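Local coordinates for antigen TpF1 (Treponema pallidum, PDB 2FJC), which binds iron as a mini-ferritin of the Dps family, an oligomeric protein that probably oxidises and stores the metal, at residues F110-S114 against L143-I147; Q17-H21 against R116-T120; V22-L28 against Y83-I89. All coordinates share one frame; numbering follows the deposited sequence.

Interaction 1: residues F110-S114 against L143-I147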
loop_
_atom_site.group_PDB
_atom_site.type_symbol
_atom_site.label_atom_id
_atom_site.label_comp_id
_atom_site.label_asym_id
_atom_site.label_seq_id
_atom_site.Cartn_x
_atom_site.Cartn_y
_atom_site.Cartn_z
ATOM N N PHE B 110 -18.774 -28.378 8.862
ATOM C CA PHE B 110 -17.457 -28.362 8.249
ATOM C C PHE B 110 -16.957 -29.798 8.128
ATOM O O PHE B 110 -16.378 -30.177 7.114
ATOM C CB PHE B 110 -16.476 -27.539 9.089
ATOM C CG PHE B 110 -16.564 -26.048 8.854
ATOM C CD1 PHE B 110 -17.422 -25.522 7.887
ATOM C CD2 PHE B 110 -15.746 -25.171 9.576
ATOM C CE1 PHE B 110 -17.459 -24.149 7.643
ATOM C CE2 PHE B 110 -15.779 -23.795 9.336
ATOM C CZ PHE B 110 -16.636 -23.284 8.369
ATOM N N GLU B 111 -17.186 -30.596 9.166
ATOM C CA GLU B 111 -16.754 -31.984 9.151
ATOM C C GLU B 111 -17.536 -32.759 8.095
ATOM O O GLU B 111 -16.973 -33.590 7.390
ATOM C CB GLU B 111 -16.932 -32.609 10.541
ATOM C CG GLU B 111 -16.026 -31.979 11.587
ATOM C CD GLU B 111 -16.340 -32.429 13.007
ATOM O OE1 GLU B 111 -17.532 -32.487 13.366
ATOM O OE2 GLU B 111 -15.392 -32.704 13.771
ATOM N N TYR B 112 -18.829 -32.479 7.979
ATOM C CA TYR B 112 -19.629 -33.148 6.973
ATOM C C TYR B 112 -19.065 -32.795 5.597
ATOM O O TYR B 112 -18.883 -33.679 4.764
ATOM C CB TYR B 112 -21.102 -32.734 7.081
ATOM C CG TYR B 112 -21.903 -32.957 5.819
ATOM C CD1 TYR B 112 -21.932 -31.994 4.809
ATOM C CD2 TYR B 112 -22.629 -34.135 5.624
ATOM C CE1 TYR B 112 -22.663 -32.193 3.637
ATOM C CE2 TYR B 112 -23.364 -34.346 4.453
ATOM C CZ TYR B 112 -23.373 -33.368 3.465
ATOM O OH TYR B 112 -24.067 -33.563 2.289
ATOM N N LEU B 113 -18.784 -31.514 5.361
ATOM C CA LEU B 113 -18.217 -31.096 4.074
ATOM C C LEU B 113 -16.874 -31.765 3.835
ATOM O O LEU B 113 -16.573 -32.197 2.726
ATOM C CB LEU B 113 -18.015 -29.576 4.010
ATOM C CG LEU B 113 -19.236 -28.713 3.693
ATOM C CD1 LEU B 113 -18.846 -27.252 3.704
ATOM C CD2 LEU B 113 -19.792 -29.107 2.338
ATOM N N SER B 114 -16.067 -31.843 4.884
ATOM C CA SER B 114 -14.756 -32.449 4.785
ATOM C C SER B 114 -14.820 -33.895 4.288
ATOM O O SER B 114 -14.067 -34.275 3.394
ATOM C CB SER B 114 -14.056 -32.396 6.137
ATOM O OG SER B 114 -12.716 -32.849 6.040
ATOM N N LEU B 143 -10.507 -26.234 5.513
ATOM C CA LEU B 143 -11.524 -26.835 6.372
ATOM C C LEU B 143 -10.851 -27.514 7.560
ATOM O O LEU B 143 -11.305 -27.399 8.688
ATOM C CB LEU B 143 -12.351 -27.873 5.618
ATOM C CG LEU B 143 -13.533 -27.374 4.793
ATOM C CD1 LEU B 143 -14.134 -28.542 4.052
ATOM C CD2 LEU B 143 -14.571 -26.726 5.690
ATOM N N GLY B 144 -9.758 -28.215 7.293
ATOM C CA GLY B 144 -9.056 -28.909 8.350
ATOM C C GLY B 144 -8.570 -27.970 9.423
ATOM O O GLY B 144 -8.648 -28.276 10.610
ATOM N N LYS B 145 -8.066 -26.817 9.010
ATOM C CA LYS B 145 -7.570 -25.850 9.962
ATOM C C LYS B 145 -8.728 -25.283 10.781
ATOM O O LYS B 145 -8.617 -25.155 12.004
ATOM C CB LYS B 145 -6.814 -24.728 9.247
ATOM C CG LYS B 145 -6.081 -23.795 10.198
ATOM C CD LYS B 145 -5.196 -22.801 9.451
ATOM C CE LYS B 145 -4.337 -21.970 10.414
ATOM N NZ LYS B 145 -3.410 -22.831 11.225
ATOM N N ALA B 146 -9.839 -24.964 10.117
ATOM C CA ALA B 146 -11.000 -24.409 10.812
ATOM C C ALA B 146 -11.612 -25.426 11.785
ATOM O O ALA B 146 -11.992 -25.077 12.899
ATOM C CB ALA B 146 -12.052 -23.936 9.806
ATOM N N ILE B 147 -11.704 -26.680 11.358
ATOM C CA ILE B 147 -12.259 -27.733 12.190
ATOM C C ILE B 147 -11.394 -27.886 13.444
ATOM O O ILE B 147 -11.908 -28.002 14.565
ATOM C CB ILE B 147 -12.317 -29.064 11.401
ATOM C CG1 ILE B 147 -13.386 -28.953 10.310
ATOM C CG2 ILE B 147 -12.616 -30.235 12.333
ATOM C CD1 ILE B 147 -13.420 -30.134 9.360
#
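In the four-helix bundle of this ferritin-like subunit, F110 on helix 99-127 packs against L143, A146 and I147 on helix 130-154, the next helix along the chain. The two helical segments run nearly antiparallel, their N-to-C directions 150° apart and their axes 9.8 Å from each other at closest approach.

L143 sends its two methyls to different places. CD2 sits over one face of the F110 ring, 4.1 Å from the centroid and 26° off the ring normal, a CH-pi contact. CD1 reaches past the ring to the next turn, where it lies 4.0 Å from L113 CB and close to the backbone N of S114. Elsewhere on the ring, F110 CE2 meets A146 CB obliquely, at 3.8 Å. I147 meets the base of the same side chain: its CG1 presses on F110 CB at 3.6 Å, and because CG1 stands anti to the carbonyl carbon (chi1 -70°) with the chain extended beyond it, CD1 runs on over the F110 carbonyl and comes to 4.0 Å from S114 CB. The other branch of I147, CG2, touches the E111 stem at CG, 3.9 Å away, while the E111 carboxylate forms a salt bridge with K107.

No hydrogen bond crosses between the segments; shape and apolar contact do the joining. Y54 meets F110 edge-to-face, and L28 of helix 8-38 also touches F110, so the ring points into the centre of the bundle, in the layered side-chain packing of an antiparallel ferritin-like four-helix bundle.

Interaction 2: residues Q17-H21 against R116-T120; sequences QLRQH and RFSQT
T120 OG1 and H21 NE2 lie 2.6 Å apart in a hydrogen bond that either partner could donate. The hydroxyl arrives at the edge of the imidazole, near its plane, and T120 CB lies in that plane too, so the threonine meets the ring end-on. Both faces of the same ring are occupied. F117 CD1 sits 3.4 Å above the plane, over the ring centre, and the Q17 carbonyl oxygen, which also accepts the helical bond from H21 N, sits 3.2 Å above the opposite face. Threonine at the edge, phenyl on one side and carbonyl on the other restrict the rotation of the imidazole. The H21 and F117 rings are neither stacked nor edge-to-face: their planes are 49° apart, with H21 CG 3.3 Å from F117 CE1.

Nearer the outside, Q20 has CG anti to its backbone N and an extended chain, which carries OE1 out to R116. R116 NE donates to Q20 OE1 at 2.6 Å, but the N-H points well off line, 127°, and the bond is weak. The amide and guanidinium planes are nearly perpendicular. T120 turns its methyl CG2 inward to L18 CD1, 3.7 Å away.

Segments 17-21 and 116-120 run nearly antiparallel, 154° apart, joining helix 8-38 to helix 99-127. F117 continues inward onto I136, I139, L140 and L143 of helix 130-154, and with L18 it also reaches I65 of helix 44-71, so this polar seam backs onto the meeting place of all four long helices.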
loop_
_atom_site.group_PDB
_atom_site.type_symbol
_atom_site.label_atom_id
_atom_site.label_comp_id
_atom_site.label_asym_id
_atom_site.label_seq_id
_atom_site.Cartn_x
_atom_site.Cartn_y
_atom_site.Cartn_z
ATOM N N GLN B 17 -20.647 -34.907 -7.713
ATOM C CA GLN B 17 -20.125 -34.524 -6.411
ATOM C C GLN B 17 -20.022 -33.006 -6.340
ATOM O O GLN B 17 -20.470 -32.384 -5.370
ATOM C CB GLN B 17 -18.742 -35.144 -6.199
ATOM C CG GLN B 17 -18.761 -36.605 -5.765
ATOM C CD GLN B 17 -19.317 -36.770 -4.360
ATOM O OE1 GLN B 17 -18.654 -36.439 -3.367
ATOM N NE2 GLN B 17 -20.551 -37.262 -4.267
ATOM N N LEU B 18 -19.433 -32.411 -7.377
ATOM C CA LEU B 18 -19.271 -30.962 -7.450
ATOM C C LEU B 18 -20.615 -30.238 -7.320
ATOM O O LEU B 18 -20.727 -29.259 -6.587
ATOM C CB LEU B 18 -18.578 -30.587 -8.759
ATOM C CG LEU B 18 -17.063 -30.375 -8.694
ATOM C CD1 LEU B 18 -16.398 -31.317 -7.702
ATOM C CD2 LEU B 18 -16.494 -30.548 -10.080
ATOM N N ARG B 19 -21.630 -30.727 -8.024
ATOM C CA ARG B 19 -22.960 -30.133 -7.969
ATOM C C ARG B 19 -23.464 -30.123 -6.542
ATOM O O ARG B 19 -24.072 -29.155 -6.097
ATOM C CB ARG B 19 -23.949 -30.911 -8.848
ATOM C CG ARG B 19 -23.952 -30.455 -10.304
ATOM C CD ARG B 19 -24.702 -31.415 -11.212
ATOM N NE ARG B 19 -26.074 -31.672 -10.772
ATOM C CZ ARG B 19 -27.086 -30.811 -10.889
ATOM N NH1 ARG B 19 -26.893 -29.612 -11.432
ATOM N NH2 ARG B 19 -28.304 -31.159 -10.480
ATOM N N GLN B 20 -23.210 -31.201 -5.817
ATOM C CA GLN B 20 -23.651 -31.261 -4.444
ATOM C C GLN B 20 -22.851 -30.290 -3.577
ATOM O O GLN B 20 -23.403 -29.653 -2.683
ATOM C CB GLN B 20 -23.527 -32.668 -3.875
ATOM C CG GLN B 20 -23.965 -32.693 -2.428
ATOM C CD GLN B 20 -24.032 -34.074 -1.848
ATOM O OE1 GLN B 20 -23.009 -34.763 -1.727
ATOM N NE2 GLN B 20 -25.244 -34.499 -1.474
ATOM N N HIS B 21 -21.553 -30.181 -3.835
ATOM C CA HIS B 21 -20.724 -29.262 -3.061
ATOM C C HIS B 21 -21.243 -27.836 -3.192
ATOM O O HIS B 21 -21.340 -27.111 -2.204
ATOM C CB HIS B 21 -19.271 -29.310 -3.528
ATOM C CG HIS B 21 -18.631 -30.646 -3.358
ATOM N ND1 HIS B 21 -19.013 -31.524 -2.371
ATOM C CD2 HIS B 21 -17.599 -31.231 -4.007
ATOM C CE1 HIS B 21 -18.240 -32.594 -2.416
ATOM N NE2 HIS B 21 -17.373 -32.441 -3.397
ATOM N N ARG B 116 -17.274 -35.244 2.645
ATOM C CA ARG B 116 -17.807 -35.227 1.294
ATOM C C ARG B 116 -16.741 -34.787 0.289
ATOM O O ARG B 116 -16.611 -35.377 -0.779
ATOM C CB ARG B 116 -19.041 -34.325 1.204
ATOM C CG ARG B 116 -20.204 -34.860 2.028
ATOM C CD ARG B 116 -21.496 -34.862 1.232
ATOM N NE ARG B 116 -21.398 -35.689 0.033
ATOM C CZ ARG B 116 -21.213 -37.005 0.048
ATOM N NH1 ARG B 116 -21.133 -37.679 -1.093
ATOM N NH2 ARG B 116 -21.116 -37.650 1.205
ATOM N N PHE B 117 -15.968 -33.764 0.637
ATOM C CA PHE B 117 -14.915 -33.282 -0.249
ATOM C C PHE B 117 -13.832 -34.331 -0.435
ATOM O O PHE B 117 -13.275 -34.469 -1.521
ATOM C CB PHE B 117 -14.276 -31.998 0.287
ATOM C CG PHE B 117 -15.092 -30.756 0.040
ATOM C CD1 PHE B 117 -15.537 -30.440 -1.234
ATOM C CD2 PHE B 117 -15.393 -29.888 1.078
ATOM C CE1 PHE B 117 -16.266 -29.278 -1.468
ATOM C CE2 PHE B 117 -16.120 -28.727 0.850
ATOM C CZ PHE B 117 -16.558 -28.423 -0.428
ATOM N N SER B 118 -13.527 -35.067 0.628
ATOM C CA SER B 118 -12.516 -36.109 0.549
ATOM C C SER B 118 -12.898 -37.180 -0.474
ATOM O O SER B 118 -12.037 -37.707 -1.172
ATOM C CB SER B 118 -12.305 -36.756 1.915
ATOM O OG SER B 118 -11.508 -35.940 2.746
ATOM N N GLN B 119 -14.183 -37.499 -0.565
ATOM C CA GLN B 119 -14.618 -38.506 -1.521
ATOM C C GLN B 119 -14.322 -38.005 -2.926
ATOM O O GLN B 119 -13.874 -38.761 -3.784
ATOM C CB GLN B 119 -16.113 -38.790 -1.372
ATOM C CG GLN B 119 -16.516 -39.150 0.041
ATOM C CD GLN B 119 -18.013 -39.335 0.191
ATOM O OE1 GLN B 119 -18.808 -38.578 -0.377
ATOM N NE2 GLN B 119 -18.408 -40.337 0.970
ATOM N N THR B 120 -14.568 -36.719 -3.147
ATOM C CA THR B 120 -14.332 -36.121 -4.441
ATOM C C THR B 120 -12.840 -36.096 -4.754
ATOM O O THR B 120 -12.434 -36.381 -5.878
ATOM C CB THR B 120 -14.878 -34.701 -4.490
ATOM O OG1 THR B 120 -16.268 -34.722 -4.156
ATOM C CG2 THR B 120 -14.714 -34.118 -5.883
#

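Interaction 3: residues V22-L28 against Y83-I89; sequences VADLGVL and YLALSGI
D24 leaves helix 8-38 with CB resting 3.8 Å from I89 CD1. Its CG lies beside the backbone N (chi1 -72°), a turn that takes the carboxylate to the end of the short helix 80-86. There OD1 takes two hydrogen bonds: S87 OG donates to its anti lone pair at 2.8 Å, and G88 N to its syn lone pair at 2.7 Å. OD2 probably bonds the Y112 hydroxyl.

S87 passes the grip along. While giving its proton to D24, its OG accepts from I89 N at 3.0 Å, forming an ST turn that folds the chain as it leaves the helix. This brings I89 back onto segment 22-28, where its CG2 meets V27 CG1 at 3.9 Å. Toward the start of segment 22-28, A23 CB fits against L86 CB at 3.6 Å. V22 CG1 touches Y83 CE1 at 3.7 Å. The backbone O of V22 lies over a face of the tyrosine ring, whose hydroxyl is bonded to P77 O.

V27 packs on M80 and Y83 on I30, both of a neighbouring subunit, consistent with the short helix midway between the second and third long helices of Dps proteins, which lies at a subunit interface. With S87 OG and G88 N both donating to OD1, the buried D24 carboxylate is probably ionised, and its charge would help to hold the turn from helix to loop.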
loop_
_atom_site.group_PDB
_atom_site.type_symbol
_atom_site.label_atom_id
_atom_site.label_comp_id
_atom_site.label_asym_id
_atom_site.label_seq_id
_atom_site.Cartn_x
_atom_site.Cartn_y
_atom_site.Cartn_z
ATOM N N VAL B 22 -21.574 -27.439 -4.415
ATOM C CA VAL B 22 -22.089 -26.102 -4.658
ATOM C C VAL B 22 -23.348 -25.886 -3.827
ATOM O O VAL B 22 -23.503 -24.859 -3.165
ATOM C CB VAL B 22 -22.417 -25.896 -6.149
ATOM C CG1 VAL B 22 -23.140 -24.584 -6.343
ATOM C CG2 VAL B 22 -21.133 -25.919 -6.959
ATOM N N ALA B 23 -24.238 -26.867 -3.860
ATOM C CA ALA B 23 -25.473 -26.796 -3.114
ATOM C C ALA B 23 -25.213 -26.686 -1.609
ATOM O O ALA B 23 -25.798 -25.844 -0.937
ATOM C CB ALA B 23 -26.326 -28.015 -3.412
ATOM N N ASP B 24 -24.330 -27.529 -1.085
ATOM C CA ASP B 24 -24.024 -27.505 0.336
ATOM C C ASP B 24 -23.363 -26.198 0.737
ATOM O O ASP B 24 -23.692 -25.634 1.780
ATOM C CB ASP B 24 -23.123 -28.688 0.725
ATOM C CG ASP B 24 -23.863 -30.030 0.710
ATOM O OD1 ASP B 24 -25.109 -30.042 0.794
ATOM O OD2 ASP B 24 -23.201 -31.082 0.635
ATOM N N LEU B 25 -22.431 -25.721 -0.082
ATOM C CA LEU B 25 -21.740 -24.468 0.191
ATOM C C LEU B 25 -22.755 -23.332 0.189
ATOM O O LEU B 25 -22.717 -22.457 1.058
ATOM C CB LEU B 25 -20.665 -24.197 -0.869
ATOM C CG LEU B 25 -19.200 -24.549 -0.573
ATOM C CD1 LEU B 25 -19.054 -25.350 0.706
ATOM C CD2 LEU B 25 -18.638 -25.316 -1.751
ATOM N N GLY B 26 -23.660 -23.357 -0.786
ATOM C CA GLY B 26 -24.678 -22.325 -0.878
ATOM C C GLY B 26 -25.506 -22.275 0.390
ATOM O O GLY B 26 -25.741 -21.206 0.956
ATOM N N VAL B 27 -25.943 -23.444 0.847
ATOM C CA VAL B 27 -26.745 -23.534 2.054
ATOM C C VAL B 27 -25.945 -23.080 3.279
ATOM O O VAL B 27 -26.453 -22.351 4.124
ATOM C CB VAL B 27 -27.256 -24.983 2.265
ATOM C CG1 VAL B 27 -27.898 -25.115 3.627
ATOM C CG2 VAL B 27 -28.277 -25.336 1.182
ATOM N N LEU B 28 -24.689 -23.503 3.363
ATOM C CA LEU B 28 -23.840 -23.137 4.486
ATOM C C LEU B 28 -23.627 -21.629 4.538
ATOM O O LEU B 28 -23.573 -21.035 5.616
ATOM C CB LEU B 28 -22.481 -23.804 4.358
ATOM C CG LEU B 28 -21.881 -24.395 5.623
ATOM C CD1 LEU B 28 -20.397 -24.548 5.401
ATOM C CD2 LEU B 28 -22.168 -23.522 6.829
ATOM N N TYR B 83 -30.568 -25.903 -4.724
ATOM C CA TYR B 83 -29.706 -26.132 -3.574
ATOM C C TYR B 83 -30.428 -26.895 -2.478
ATOM O O TYR B 83 -29.893 -27.851 -1.924
ATOM C CB TYR B 83 -29.171 -24.808 -3.025
ATOM C CG TYR B 83 -28.284 -24.062 -3.999
ATOM C CD1 TYR B 83 -27.584 -24.744 -5.008
ATOM C CD2 TYR B 83 -28.141 -22.680 -3.918
ATOM C CE1 TYR B 83 -26.774 -24.063 -5.906
ATOM C CE2 TYR B 83 -27.329 -21.989 -4.815
ATOM C CZ TYR B 83 -26.651 -22.683 -5.806
ATOM O OH TYR B 83 -25.863 -21.991 -6.693
ATOM N N LEU B 84 -31.649 -26.478 -2.165
ATOM C CA LEU B 84 -32.420 -27.160 -1.133
ATOM C C LEU B 84 -32.701 -28.598 -1.540
ATOM O O LEU B 84 -32.828 -29.476 -0.685
ATOM C CB LEU B 84 -33.739 -26.433 -0.868
ATOM C CG LEU B 84 -33.591 -25.100 -0.130
ATOM C CD1 LEU B 84 -34.955 -24.477 0.099
ATOM C CD2 LEU B 84 -32.882 -25.329 1.192
ATOM N N ALA B 85 -32.780 -28.839 -2.843
ATOM C CA ALA B 85 -33.037 -30.181 -3.343
ATOM C C ALA B 85 -31.794 -31.076 -3.332
ATOM O O ALA B 85 -31.903 -32.291 -3.185
ATOM C CB ALA B 85 -33.599 -30.102 -4.759
ATOM N N LEU B 86 -30.613 -30.481 -3.479
ATOM C CA LEU B 86 -29.375 -31.248 -3.524
ATOM C C LEU B 86 -28.593 -31.288 -2.222
ATOM O O LEU B 86 -27.868 -32.248 -1.946
ATOM C CB LEU B 86 -28.462 -30.675 -4.606
ATOM C CG LEU B 86 -28.983 -30.677 -6.039
ATOM C CD1 LEU B 86 -28.123 -29.761 -6.912
ATOM C CD2 LEU B 86 -28.983 -32.109 -6.565
ATOM N N SER B 87 -28.730 -30.242 -1.424
ATOM C CA SER B 87 -27.979 -30.136 -0.185
ATOM C C SER B 87 -28.232 -31.178 0.892
ATOM O O SER B 87 -29.370 -31.564 1.152
ATOM C CB SER B 87 -28.179 -28.752 0.428
ATOM O OG SER B 87 -27.340 -28.581 1.554
ATOM N N GLY B 88 -27.145 -31.612 1.521
ATOM C CA GLY B 88 -27.230 -32.571 2.597
ATOM C C GLY B 88 -27.081 -31.820 3.908
ATOM O O GLY B 88 -26.958 -32.424 4.973
ATOM N N ILE B 89 -27.080 -30.493 3.830
ATOM C CA ILE B 89 -26.953 -29.667 5.018
ATOM C C ILE B 89 -28.296 -29.040 5.374
ATOM O O ILE B 89 -28.949 -28.396 4.548
ATOM C CB ILE B 89 -25.912 -28.546 4.821
ATOM C CG1 ILE B 89 -24.514 -29.153 4.697
ATOM C CG2 ILE B 89 -25.952 -27.585 5.994
ATOM C CD1 ILE B 89 -23.424 -28.135 4.502
#

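The three contacts share the long helices of one subunit. Interactions 1 and 2 both use helix 99-127, their centres about 13 Å apart, and meet where L143 CD1 packs 3.5 Å from F117 CD2. Interaction 3 follows interaction 2 along helix 8-38, centres about 11 Å apart, and adds the short helix 80-86 outside the bundle. Interactions 1 and 3 are joined by a probable hydrogen bond, Y112 OH to D24 OD2 at 3.1 Å. Iron is held by D63 and E67 of helix 44-71. The side chain of V22 is about 11 Å from a bound iron. K145 of interaction 1 makes a salt bridge to E67 of a second subunit.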